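Local coordinates for protein polyketide synthase PksR (Bacillus subtilis, PDB 4U3V) that takes part in intermediate steps of the synthesis of the polyketide antibiotic bacillaene, this piece of it being a double-hotdog enoyl-isomerase domain, at residues Q241-D246 with T274-S279; A56-L61 with L110-R115; E64-F67 with E72-S75. One frame throughout, in Å; residues are numbered along the deposited sequence.

Contact 1 of 3, residues Q241-D246 with T274-S279; sequences QTIKGD and TVLHYS
Ile243, in the loop that follows strand 230-239, faces Val275 near the start of strand 274-283 with their CA atoms 7.6 Å apart, and no hydrogen bond joins the two backbones. Side chains alone make the contact, and it illustrates how an irregularity in a strand can shape its packing surface. Val275 has a psi of -3°, far from an extended value, and the backbones of both Val275 and Leu276 bond to Val267 of the neighbouring strand. These are the marks of a classic beta bulge, which turns two consecutive side chains to the same side, here toward Ile243.

The end of the isoleucine does the touching. Its CG1 branch is set opposite the carbonyl carbon (chi1 -57°), and Ile243 CD1 at the tip comes within 3.6 Å of Val275 CG2 and 3.9 Å of Leu276 CB. Further back, Ile243 CG1 lies 3.8 Å from the same CG2 of Val275, so that one methyl meets two successive carbons of the longer branch. Ile243 and Val275 meet at a slant, whereas Ile243 and Leu276 cross at about a right angle; Leu276 CD2 is a looser neighbour of Ile243 CD1.

Away from this apolar patch, Thr274 OG1 and His277 NE2 are hydrogen-bonded at 2.7 Å, and Gln237, bonded to His277 ND1, holds the other nitrogen, so that the two bonds fix the ring's rotation.

The whole belongs to the C-terminal hotdog: Met207 of helix 205-219 packs on both Ile243 and Leu276, Ile236 and Phe238 of strand 230-239 adjoin Leu276, and Val267 of strand 260-268 touches Val275.

Contact 2 of 3, residues A56-L61 with L110-R115; sequences ATYGSL and LQIMYR
One methyl group, CG2 of Ile112, receives both helix side chains here, and everything tight about the contact gathers round it. Tyr58 CD1 and Leu61 CD1, three residues apart on helix 56-69 and so close together on its surface, each come to 4.0 Å from Ile112 CG2. Both side chains approach the isoleucine at a slant. Placing CG1 opposite the carbonyl carbon (chi1 -49°) sends CG2 to the position trans to the backbone N, the branch the helix meets. Ile112 accordingly has about half of the buried surface, and no polar bond crosses the interface.

This is the hotdog fold in small: a central helix lies against an antiparallel sheet that wraps round it, and inward-facing residues such as Ile112 meet the helix. In the N-terminal hotdog of this domain the neighbours continue the packing, with Leu97 against Leu61, Ala99 against Ile112, and Tyr83 meeting the ring of Tyr58.

Within residues 110-115 the contact slackens toward Leu110. This leucine also sets out toward the helix, yet its side chain stays 5.6 Å from the nearest atom of residues 56-61. Across the strand, on the partly exposed side, Gln111, Met113 and Arg115 turn from the helix, and the guanidinium of Arg115 forms a salt bridge through NH1 with Glu96 of the adjacent strand 94-102.

Contact 3 of 3, residues E64-F67 with E72-S75; sequences EAFF and EENS
Phe66 and Phe67, consecutive residues near the end of helix 56-69, reach past the turn to meet the backbone that leads into strand 75-83, and with Glu73 they account for most of the buried surface. Phe66 holds its ring trans to the backbone N (chi1 171°), which carries CZ to 3.4 Å from the carbonyl oxygen Ser75 O. The neighbouring CE2 of Phe66 is close behind, 3.6 Å from Ser75 O, so a corner of the ring rests beside this peptide, obliquely to it. The same CZ of Phe66 lies 4.0 Å from Glu73 CB.

Phe67 takes the preceding peptides: its CE1 is 3.8 Å from Glu73 O, and Ser75 N lies at the ring's edge, near its plane. Phe67 CE1 also stands at the edge of the Phe66 ring, in its plane.

The chain here leaves the central helix of the N-terminal hotdog and turns back to enter its sheet. Strand 75-83 runs beside strand 230-239, where the two hotdogs join, and from that strand Phe238 meets both rings, edge-to-face with Phe66. Lys240 adds a cation-pi contact to Phe67 and a backbone hydrogen bond with Asn74.

Of the Glu73 side chain, CB makes the contact, beside the carbonyl that Phe67 meets. A bend at chi2 (-71°) leads the carboxylate away from the helix, its plane 57° from that of the Phe66 ring.

Two of the contacts are buried and one partly so. All three touching residues of contact 2, in the N-terminal hotdog, are buried, against one of three in contact 1, in the C-terminal one; contact 3, its centre about 18 Å from the chain's, is a buried patch beside an exposed turn. Contacts 2 and 3 share helix 56-69 and touch through Leu110 CD2 and Ala65 CB, 3.8 Å apart; 64-67 with 72-75 is nested inside the loop that contact 2 closes. Contacts 1 and 3 do not touch, though Phe238 packs against residues of both. The first two contacts are purely aliphatic or aliphatic-aromatic, whereas in contact 3 aromatic rings lie largely against peptide groups.

Contact 1 of 3, residues Q241-D246 with T274-S279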
ATOM      1  N   GLN A 241       2.896 -15.843  -4.463  1.00 38.39           N
ATOM      2  CA  GLN A 241       3.281 -16.397  -3.166  1.00 42.46           C
ATOM      3  C   GLN A 241       3.072 -15.401  -2.034  1.00 46.23           C
ATOM      4  O   GLN A 241       3.751 -14.374  -1.957  1.00 43.70           O
ATOM      5  CB  GLN A 241       4.723 -16.915  -3.172  1.00 56.12           C
ATOM      6  CG  GLN A 241       5.095 -17.690  -1.913  1.00 80.70           C
ATOM      7  CD  GLN A 241       4.137 -18.837  -1.610  1.00 97.37           C
ATOM      8  OE1 GLN A 241       4.201 -19.900  -2.233  1.00105.36           O
ATOM      9  NE2 GLN A 241       3.266 -18.639  -0.622  1.00 86.74           N
ATOM     10  N   THR A 242       2.130 -15.705  -1.153  1.00 47.10           N
ATOM     11  CA  THR A 242       1.654 -14.729  -0.184  1.00 45.69           C
ATOM     12  C   THR A 242       2.721 -14.469   0.863  1.00 51.66           C
ATOM     13  O   THR A 242       3.348 -15.396   1.370  1.00 44.55           O
ATOM     14  CB  THR A 242       0.332 -15.181   0.482  1.00 56.20           C
ATOM     15  OG1 THR A 242      -0.698 -15.261  -0.515  1.00 49.33           O
ATOM     16  CG2 THR A 242      -0.103 -14.186   1.547  1.00 52.60           C
ATOM     17  N   ILE A 243       2.982 -13.197   1.134  1.00 38.82           N
ATOM     18  CA  ILE A 243       4.024 -12.847   2.073  1.00 40.42           C
ATOM     19  C   ILE A 243       3.357 -12.699   3.420  1.00 49.80           C
ATOM     20  O   ILE A 243       2.430 -11.911   3.573  1.00 50.09           O
ATOM     21  CB  ILE A 243       4.694 -11.520   1.689  1.00 38.95           C
ATOM     22  CG1 ILE A 243       5.266 -11.605   0.279  1.00 39.24           C
ATOM     23  CG2 ILE A 243       5.740 -11.123   2.727  1.00 42.17           C
ATOM     24  CD1 ILE A 243       5.286 -10.267  -0.439  1.00 32.38           C
ATOM     25  N   LYS A 244       3.760 -13.525   4.369  1.00 49.91           N
ATOM     26  CA  LYS A 244       3.155 -13.486   5.695  1.00 60.66           C
ATOM     27  C   LYS A 244       4.259 -13.479   6.733  1.00 50.63           C
ATOM     28  O   LYS A 244       5.392 -13.832   6.426  1.00 51.79           O
ATOM     29  CB  LYS A 244       2.232 -14.696   5.904  1.00 71.02           C
ATOM     30  CG  LYS A 244       1.419 -14.640   7.193  1.00 77.00           C
ATOM     31  CD  LYS A 244       1.027 -16.029   7.686  1.00 85.21           C
ATOM     32  CE  LYS A 244       2.242 -16.927   7.904  1.00 87.39           C
ATOM     33  NZ  LYS A 244       2.799 -16.855   9.285  1.00 70.56           N
ATOM     34  N   GLY A 245       3.937 -13.035   7.943  1.00 45.38           N
ATOM     35  CA  GLY A 245       4.862 -13.131   9.066  1.00 47.69           C
ATOM     36  C   GLY A 245       5.812 -11.950   9.067  1.00 49.67           C
ATOM     37  O   GLY A 245       5.419 -10.830   8.715  1.00 44.96           O
ATOM     38  N   ASP A 246       7.055 -12.189   9.471  1.00 46.19           N
ATOM     39  CA  ASP A 246       8.032 -11.116   9.568  1.00 42.94           C
ATOM     40  C   ASP A 246       8.636 -10.824   8.210  1.00 48.62           C
ATOM     41  O   ASP A 246       8.958 -11.739   7.447  1.00 42.90           O
ATOM     42  CB  ASP A 246       9.137 -11.477  10.558  1.00 60.83           C
ATOM     43  CG  ASP A 246       8.663 -11.462  11.993  1.00 66.50           C
ATOM     44  OD1 ASP A 246       7.482 -11.121  12.246  1.00 57.83           O
ATOM     45  OD2 ASP A 246       9.487 -11.775  12.877  1.00 81.78           O
ATOM     46  N   THR A 274      14.397 -10.267  -2.039  1.00 37.15           N
ATOM     47  CA  THR A 274      13.178  -9.468  -2.228  1.00 39.46           C
ATOM     48  C   THR A 274      11.989 -10.228  -2.793  1.00 42.33           C
ATOM     49  O   THR A 274      12.141 -11.132  -3.630  1.00 41.91           O
ATOM     50  CB  THR A 274      13.359  -8.294  -3.194  1.00 35.86           C
ATOM     51  OG1 THR A 274      13.596  -8.762  -4.526  1.00 41.68           O
ATOM     52  CG2 THR A 274      14.462  -7.339  -2.712  1.00 36.22           C
ATOM     53  N   VAL A 275      10.804  -9.912  -2.272  1.00 33.89           N
ATOM     54  CA  VAL A 275       9.593 -10.672  -2.614  1.00 30.86           C
ATOM     55  C   VAL A 275       8.463  -9.799  -3.169  1.00 37.43           C
ATOM     56  O   VAL A 275       7.468 -10.317  -3.691  1.00 34.52           O
ATOM     57  CB  VAL A 275       9.116 -11.409  -1.339  1.00 31.84           C
ATOM     58  CG1 VAL A 275      10.135 -12.473  -0.887  1.00 37.54           C
ATOM     59  CG2 VAL A 275       8.876 -10.443  -0.200  1.00 34.49           C
ATOM     60  N   LEU A 276       8.698  -8.484  -3.213  1.00 31.76           N
ATOM     61  CA  LEU A 276       7.716  -7.559  -3.759  1.00 28.69           C
ATOM     62  C   LEU A 276       8.434  -6.208  -3.898  1.00 25.66           C
ATOM     63  O   LEU A 276       9.258  -5.887  -3.028  1.00 28.40           O
ATOM     64  CB  LEU A 276       6.572  -7.435  -2.741  1.00 31.56           C
ATOM     65  CG  LEU A 276       5.520  -6.341  -2.911  1.00 32.29           C
ATOM     66  CD1 LEU A 276       4.770  -6.530  -4.210  1.00 29.26           C
ATOM     67  CD2 LEU A 276       4.527  -6.393  -1.732  1.00 32.58           C
ATOM     68  N   HIS A 277       8.240  -5.547  -5.034  1.00 24.68           N
ATOM     69  CA  HIS A 277       8.882  -4.249  -5.341  1.00 29.26           C
ATOM     70  C   HIS A 277       7.818  -3.222  -5.596  1.00 28.30           C
ATOM     71  O   HIS A 277       6.917  -3.425  -6.422  1.00 29.20           O
ATOM     72  CB  HIS A 277       9.793  -4.292  -6.580  1.00 29.06           C
ATOM     73  CG  HIS A 277      10.823  -5.415  -6.576  1.00 33.52           C
ATOM     74  ND1 HIS A 277      11.180  -6.071  -7.714  1.00 36.47           N
ATOM     75  CD2 HIS A 277      11.559  -6.001  -5.539  1.00 43.15           C
ATOM     76  CE1 HIS A 277      12.048  -7.060  -7.403  1.00 33.99           C
ATOM     77  NE2 HIS A 277      12.327  -6.980  -6.091  1.00 39.65           N
ATOM     78  N   TYR A 278       7.963  -2.056  -4.965  1.00 27.34           N
ATOM     79  CA  TYR A 278       7.217  -0.864  -5.397  1.00 27.33           C
ATOM     80  C   TYR A 278       8.196   0.176  -5.916  1.00 29.09           C
ATOM     81  O   TYR A 278       9.246   0.368  -5.327  1.00 31.37           O
ATOM     82  CB  TYR A 278       6.524  -0.186  -4.202  1.00 26.30           C
ATOM     83  CG  TYR A 278       5.592  -1.065  -3.391  1.00 25.17           C
ATOM     84  CD1 TYR A 278       4.199  -0.928  -3.508  1.00 27.40           C
ATOM     85  CD2 TYR A 278       6.083  -1.928  -2.435  1.00 27.06           C
ATOM     86  CE1 TYR A 278       3.342  -1.653  -2.704  1.00 28.78           C
ATOM     87  CE2 TYR A 278       5.229  -2.641  -1.596  1.00 29.49           C
ATOM     88  CZ  TYR A 278       3.859  -2.528  -1.754  1.00 30.58           C
ATOM     89  OH  TYR A 278       3.009  -3.221  -0.907  1.00 29.03           O
ATOM     90  N   SER A 279       7.799   0.917  -6.925  1.00 29.72           N
ATOM     91  CA  SER A 279       8.626   2.002  -7.422  1.00 34.27           C
ATOM     92  C   SER A 279       7.767   3.251  -7.636  1.00 28.67           C
ATOM     93  O   SER A 279       6.586   3.171  -8.029  1.00 27.44           O
ATOM     94  CB  SER A 279       9.395   1.537  -8.684  1.00 36.61           C
ATOM     95  OG  SER A 279       8.877   2.138  -9.846  1.00 56.31           O
TER

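Contact 2 of 3, residues A56-L61 with L110-R115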
ATOM      1  N   ALA A  56      -4.047   2.242   0.703  1.00 25.99           N
ATOM      2  CA  ALA A  56      -3.457   0.905   0.542  1.00 24.73           C
ATOM      3  C   ALA A  56      -4.413  -0.167  -0.022  1.00 22.51           C
ATOM      4  O   ALA A  56      -3.968  -1.172  -0.590  1.00 25.31           O
ATOM      5  CB  ALA A  56      -2.848   0.465   1.890  1.00 23.70           C
ATOM      6  N   THR A  57      -5.722   0.021   0.187  1.00 24.34           N
ATOM      7  CA  THR A  57      -6.714  -0.903  -0.304  1.00 25.38           C
ATOM      8  C   THR A  57      -6.585  -1.091  -1.811  1.00 23.41           C
ATOM      9  O   THR A  57      -6.763  -2.171  -2.343  1.00 25.15           O
ATOM     10  CB  THR A  57      -8.133  -0.399   0.055  1.00 28.58           C
ATOM     11  OG1 THR A  57      -8.190  -0.101   1.472  1.00 25.63           O
ATOM     12  CG2 THR A  57      -9.170  -1.482  -0.261  1.00 30.95           C
ATOM     13  N   TYR A  58      -6.337  -0.000  -2.517  1.00 23.16           N
ATOM     14  CA  TYR A  58      -6.492   0.000  -3.976  1.00 24.75           C
ATOM     15  C   TYR A  58      -5.478  -0.866  -4.715  1.00 24.80           C
ATOM     16  O   TYR A  58      -5.863  -1.586  -5.648  1.00 26.50           O
ATOM     17  CB  TYR A  58      -6.490   1.428  -4.512  1.00 23.76           C
ATOM     18  CG  TYR A  58      -7.486   2.302  -3.843  1.00 24.89           C
ATOM     19  CD1 TYR A  58      -8.802   1.884  -3.728  1.00 28.79           C
ATOM     20  CD2 TYR A  58      -7.132   3.560  -3.339  1.00 27.84           C
ATOM     21  CE1 TYR A  58      -9.722   2.646  -3.052  1.00 33.18           C
ATOM     22  CE2 TYR A  58      -8.065   4.345  -2.684  1.00 31.21           C
ATOM     23  CZ  TYR A  58      -9.357   3.882  -2.559  1.00 37.37           C
ATOM     24  OH  TYR A  58     -10.303   4.634  -1.926  1.00 43.18           O
ATOM     25  N   GLY A  59      -4.200  -0.809  -4.317  1.00 25.86           N
ATOM     26  CA  GLY A  59      -3.178  -1.662  -4.968  1.00 25.00           C
ATOM     27  C   GLY A  59      -3.503  -3.144  -4.738  1.00 27.33           C
ATOM     28  O   GLY A  59      -3.353  -3.984  -5.640  1.00 27.47           O
ATOM     29  N   SER A  60      -4.024  -3.468  -3.546  1.00 24.69           N
ATOM     30  CA  SER A  60      -4.380  -4.878  -3.295  1.00 25.88           C
ATOM     31  C   SER A  60      -5.532  -5.369  -4.199  1.00 24.19           C
ATOM     32  O   SER A  60      -5.512  -6.526  -4.670  1.00 25.16           O
ATOM     33  CB  SER A  60      -4.764  -5.071  -1.827  1.00 23.24           C
ATOM     34  OG  SER A  60      -3.589  -4.875  -0.985  1.00 27.39           O
ATOM     35  N   LEU A  61      -6.563  -4.541  -4.363  1.00 26.19           N
ATOM     36  CA  LEU A  61      -7.673  -4.848  -5.310  1.00 27.02           C
ATOM     37  C   LEU A  61      -7.173  -4.923  -6.741  1.00 28.86           C
ATOM     38  O   LEU A  61      -7.593  -5.793  -7.525  1.00 29.92           O
ATOM     39  CB  LEU A  61      -8.784  -3.790  -5.216  1.00 27.28           C
ATOM     40  CG  LEU A  61      -9.699  -3.959  -4.009  1.00 29.95           C
ATOM     41  CD1 LEU A  61     -10.531  -2.692  -3.791  1.00 28.28           C
ATOM     42  CD2 LEU A  61     -10.590  -5.178  -4.264  1.00 33.49           C
ATOM     43  N   LEU A 110      -7.210  -0.820 -15.268  1.00 34.40           N
ATOM     44  CA  LEU A 110      -8.045  -1.238 -14.139  1.00 37.12           C
ATOM     45  C   LEU A 110      -8.764  -0.015 -13.588  1.00 37.45           C
ATOM     46  O   LEU A 110      -8.133   0.996 -13.294  1.00 39.76           O
ATOM     47  CB  LEU A 110      -7.192  -1.848 -13.022  1.00 37.00           C
ATOM     48  CG  LEU A 110      -6.413  -3.122 -13.365  1.00 40.68           C
ATOM     49  CD1 LEU A 110      -5.475  -3.490 -12.226  1.00 44.37           C
ATOM     50  CD2 LEU A 110      -7.343  -4.273 -13.704  1.00 42.92           C
ATOM     51  N   GLN A 111     -10.081  -0.108 -13.437  1.00 32.66           N
ATOM     52  CA  GLN A 111     -10.825   0.907 -12.732  1.00 33.84           C
ATOM     53  C   GLN A 111     -11.378   0.365 -11.407  1.00 35.83           C
ATOM     54  O   GLN A 111     -12.169  -0.565 -11.396  1.00 37.30           O
ATOM     55  CB  GLN A 111     -11.999   1.359 -13.580  1.00 46.45           C
ATOM     56  CG  GLN A 111     -11.561   2.046 -14.848  1.00 57.33           C
ATOM     57  CD  GLN A 111     -12.510   3.150 -15.225  1.00 68.43           C
ATOM     58  OE1 GLN A 111     -13.306   2.997 -16.150  1.00 68.86           O
ATOM     59  NE2 GLN A 111     -12.495   4.234 -14.454  1.00 58.92           N
ATOM     60  N   ILE A 112     -10.922   0.928 -10.303  1.00 31.18           N
ATOM     61  CA  ILE A 112     -11.460   0.570  -9.003  1.00 27.48           C
ATOM     62  C   ILE A 112     -12.554   1.563  -8.683  1.00 29.17           C
ATOM     63  O   ILE A 112     -12.290   2.749  -8.446  1.00 29.61           O
ATOM     64  CB  ILE A 112     -10.389   0.657  -7.884  1.00 32.38           C
ATOM     65  CG1 ILE A 112      -9.091  -0.072  -8.263  1.00 38.84           C
ATOM     66  CG2 ILE A 112     -10.962   0.125  -6.587  1.00 32.87           C
ATOM     67  CD1 ILE A 112      -9.295  -1.461  -8.776  1.00 36.53           C
ATOM     68  N   MET A 113     -13.791   1.066  -8.626  1.00 25.90           N
ATOM     69  CA  MET A 113     -14.962   1.922  -8.445  1.00 28.26           C
ATOM     70  C   MET A 113     -15.574   1.619  -7.098  1.00 23.93           C
ATOM     71  O   MET A 113     -15.461   0.501  -6.582  1.00 27.20           O
ATOM     72  CB  MET A 113     -16.026   1.611  -9.524  1.00 31.21           C
ATOM     73  CG  MET A 113     -15.469   1.451 -10.933  1.00 45.04           C
ATOM     74  SD  MET A 113     -15.130   3.091 -11.593  1.00 46.25           S
ATOM     75  CE  MET A 113     -16.776   3.787 -11.821  1.00 37.48           C
ATOM     76  N   TYR A 114     -16.251   2.611  -6.529  1.00 26.78           N
ATOM     77  CA  TYR A 114     -17.022   2.384  -5.336  1.00 24.37           C
ATOM     78  C   TYR A 114     -18.423   2.913  -5.510  1.00 25.09           C
ATOM     79  O   TYR A 114     -18.669   3.780  -6.351  1.00 28.25           O
ATOM     80  CB  TYR A 114     -16.366   3.052  -4.120  1.00 29.34           C
ATOM     81  CG  TYR A 114     -16.509   4.565  -4.079  1.00 27.22           C
ATOM     82  CD1 TYR A 114     -17.401   5.173  -3.216  1.00 33.31           C
ATOM     83  CD2 TYR A 114     -15.738   5.357  -4.909  1.00 29.99           C
ATOM     84  CE1 TYR A 114     -17.503   6.553  -3.167  1.00 33.10           C
ATOM     85  CE2 TYR A 114     -15.835   6.735  -4.882  1.00 33.14           C
ATOM     86  CZ  TYR A 114     -16.720   7.314  -4.009  1.00 36.40           C
ATOM     87  OH  TYR A 114     -16.798   8.671  -3.967  1.00 45.37           O
ATOM     88  N   ARG A 115     -19.336   2.350  -4.744  1.00 27.87           N
ATOM     89  CA  ARG A 115     -20.740   2.704  -4.924  1.00 29.64           C
ATOM     90  C   ARG A 115     -21.098   3.695  -3.854  1.00 35.35           C
ATOM     91  O   ARG A 115     -21.143   3.361  -2.665  1.00 36.83           O
ATOM     92  CB  ARG A 115     -21.623   1.462  -4.898  1.00 32.72           C
ATOM     93  CG  ARG A 115     -23.075   1.724  -5.264  1.00 43.17           C
ATOM     94  CD  ARG A 115     -23.799   0.390  -5.421  1.00 56.45           C
ATOM     95  NE  ARG A 115     -24.154   0.137  -6.812  1.00 52.57           N
ATOM     96  CZ  ARG A 115     -24.398  -1.063  -7.340  1.00 45.57           C
ATOM     97  NH1 ARG A 115     -24.222  -2.179  -6.632  1.00 45.95           N
ATOM     98  NH2 ARG A 115     -24.719  -1.152  -8.622  1.00 51.55           N
TER

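Contact 3 of 3, residues E64-F67 with E72-S75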
ATOM      1  N   GLU A  64      -5.478  -8.358  -7.181  1.00 29.90           N
ATOM      2  CA  GLU A  64      -6.507  -9.382  -7.345  1.00 28.65           C
ATOM      3  C   GLU A  64      -7.097  -9.408  -8.748  1.00 31.21           C
ATOM      4  O   GLU A  64      -7.381 -10.498  -9.265  1.00 31.36           O
ATOM      5  CB  GLU A  64      -7.633  -9.211  -6.323  1.00 29.57           C
ATOM      6  CG  GLU A  64      -7.182  -9.447  -4.902  1.00 28.91           C
ATOM      7  CD  GLU A  64      -6.519 -10.796  -4.719  1.00 37.73           C
ATOM      8  OE1 GLU A  64      -6.958 -11.763  -5.383  1.00 43.09           O
ATOM      9  OE2 GLU A  64      -5.506 -10.878  -3.992  1.00 39.98           O
ATOM     10  N   ALA A  65      -7.366  -8.234  -9.311  1.00 27.27           N
ATOM     11  CA  ALA A  65      -7.965  -8.127 -10.628  1.00 31.99           C
ATOM     12  C   ALA A  65      -7.000  -8.687 -11.659  1.00 33.94           C
ATOM     13  O   ALA A  65      -7.417  -9.415 -12.558  1.00 31.22           O
ATOM     14  CB  ALA A  65      -8.334  -6.710 -10.970  1.00 29.98           C
ATOM     15  N   PHE A  66      -5.706  -8.409 -11.486  1.00 31.75           N
ATOM     16  CA  PHE A  66      -4.703  -9.098 -12.330  1.00 32.13           C
ATOM     17  C   PHE A  66      -4.749 -10.640 -12.299  1.00 33.65           C
ATOM     18  O   PHE A  66      -4.737 -11.281 -13.358  1.00 38.83           O
ATOM     19  CB  PHE A  66      -3.280  -8.604 -12.000  1.00 34.36           C
ATOM     20  CG  PHE A  66      -2.195  -9.421 -12.664  1.00 33.56           C
ATOM     21  CD1 PHE A  66      -1.784  -9.110 -13.956  1.00 36.71           C
ATOM     22  CD2 PHE A  66      -1.670 -10.547 -12.038  1.00 32.89           C
ATOM     23  CE1 PHE A  66      -0.802  -9.858 -14.570  1.00 30.96           C
ATOM     24  CE2 PHE A  66      -0.691 -11.316 -12.660  1.00 32.74           C
ATOM     25  CZ  PHE A  66      -0.285 -10.969 -13.940  1.00 31.82           C
ATOM     26  N   PHE A  67      -4.686 -11.228 -11.105  1.00 32.77           N
ATOM     27  CA  PHE A  67      -4.684 -12.685 -10.951  1.00 32.60           C
ATOM     28  C   PHE A  67      -5.971 -13.343 -11.430  1.00 42.53           C
ATOM     29  O   PHE A  67      -5.942 -14.466 -11.953  1.00 40.03           O
ATOM     30  CB  PHE A  67      -4.371 -13.072  -9.524  1.00 39.57           C
ATOM     31  CG  PHE A  67      -2.920 -12.909  -9.161  1.00 41.91           C
ATOM     32  CD1 PHE A  67      -1.920 -13.318 -10.044  1.00 45.75           C
ATOM     33  CD2 PHE A  67      -2.552 -12.345  -7.955  1.00 41.40           C
ATOM     34  CE1 PHE A  67      -0.583 -13.189  -9.706  1.00 44.79           C
ATOM     35  CE2 PHE A  67      -1.212 -12.227  -7.604  1.00 41.06           C
ATOM     36  CZ  PHE A  67      -0.228 -12.643  -8.481  1.00 43.70           C
ATOM     37  N   GLU A  72      -2.765 -18.743 -14.130  1.00 62.54           N
ATOM     38  CA  GLU A  72      -1.640 -19.253 -14.922  1.00 75.82           C
ATOM     39  C   GLU A  72      -0.580 -18.169 -15.173  1.00 82.35           C
ATOM     40  O   GLU A  72       0.205 -18.277 -16.125  1.00 74.18           O
ATOM     41  CB  GLU A  72      -2.116 -19.819 -16.276  1.00 78.47           C
ATOM     42  CG  GLU A  72      -3.392 -20.656 -16.240  1.00 87.47           C
ATOM     43  CD  GLU A  72      -3.167 -22.051 -15.686  1.00 99.30           C
ATOM     44  OE1 GLU A  72      -2.552 -22.884 -16.391  1.00104.57           O
ATOM     45  OE2 GLU A  72      -3.619 -22.316 -14.549  1.00 85.08           O
ATOM     46  N   GLU A  73      -0.615 -17.091 -14.383  1.00 59.77           N
ATOM     47  CA  GLU A  73       0.584 -16.279 -14.155  1.00 54.66           C
ATOM     48  C   GLU A  73       0.922 -16.269 -12.669  1.00 53.78           C
ATOM     49  O   GLU A  73       0.027 -16.228 -11.828  1.00 53.96           O
ATOM     50  CB  GLU A  73       0.410 -14.850 -14.689  1.00 46.86           C
ATOM     51  CG  GLU A  73       0.098 -14.749 -16.173  1.00 50.02           C
ATOM     52  CD  GLU A  73       1.281 -15.112 -17.060  1.00 69.00           C
ATOM     53  OE1 GLU A  73       2.432 -15.136 -16.567  1.00 57.83           O
ATOM     54  OE2 GLU A  73       1.059 -15.375 -18.261  1.00 71.47           O
ATOM     55  N   ASN A  74       2.205 -16.413 -12.342  1.00 44.58           N
ATOM     56  CA  ASN A  74       2.619 -16.519 -10.943  1.00 49.19           C
ATOM     57  C   ASN A  74       3.178 -15.173 -10.483  1.00 36.47           C
ATOM     58  O   ASN A  74       3.528 -14.995  -9.318  1.00 43.23           O
ATOM     59  CB  ASN A  74       3.642 -17.639 -10.739  1.00 58.00           C
ATOM     60  CG  ASN A  74       4.497 -17.871 -11.963  1.00 76.21           C
ATOM     61  OD1 ASN A  74       4.957 -16.922 -12.600  1.00 86.42           O
ATOM     62  ND2 ASN A  74       4.681 -19.138 -12.326  1.00 81.80           N
ATOM     63  N   SER A  75       3.160 -14.214 -11.393  1.00 38.26           N
ATOM     64  CA  SER A  75       3.716 -12.906 -11.109  1.00 38.53           C
ATOM     65  C   SER A  75       3.187 -11.926 -12.135  1.00 33.09           C
ATOM     66  O   SER A  75       2.719 -12.325 -13.201  1.00 41.37           O
ATOM     67  CB  SER A  75       5.250 -12.968 -11.150  1.00 47.47           C
ATOM     68  OG  SER A  75       5.709 -12.990 -12.491  1.00 50.64           O
TER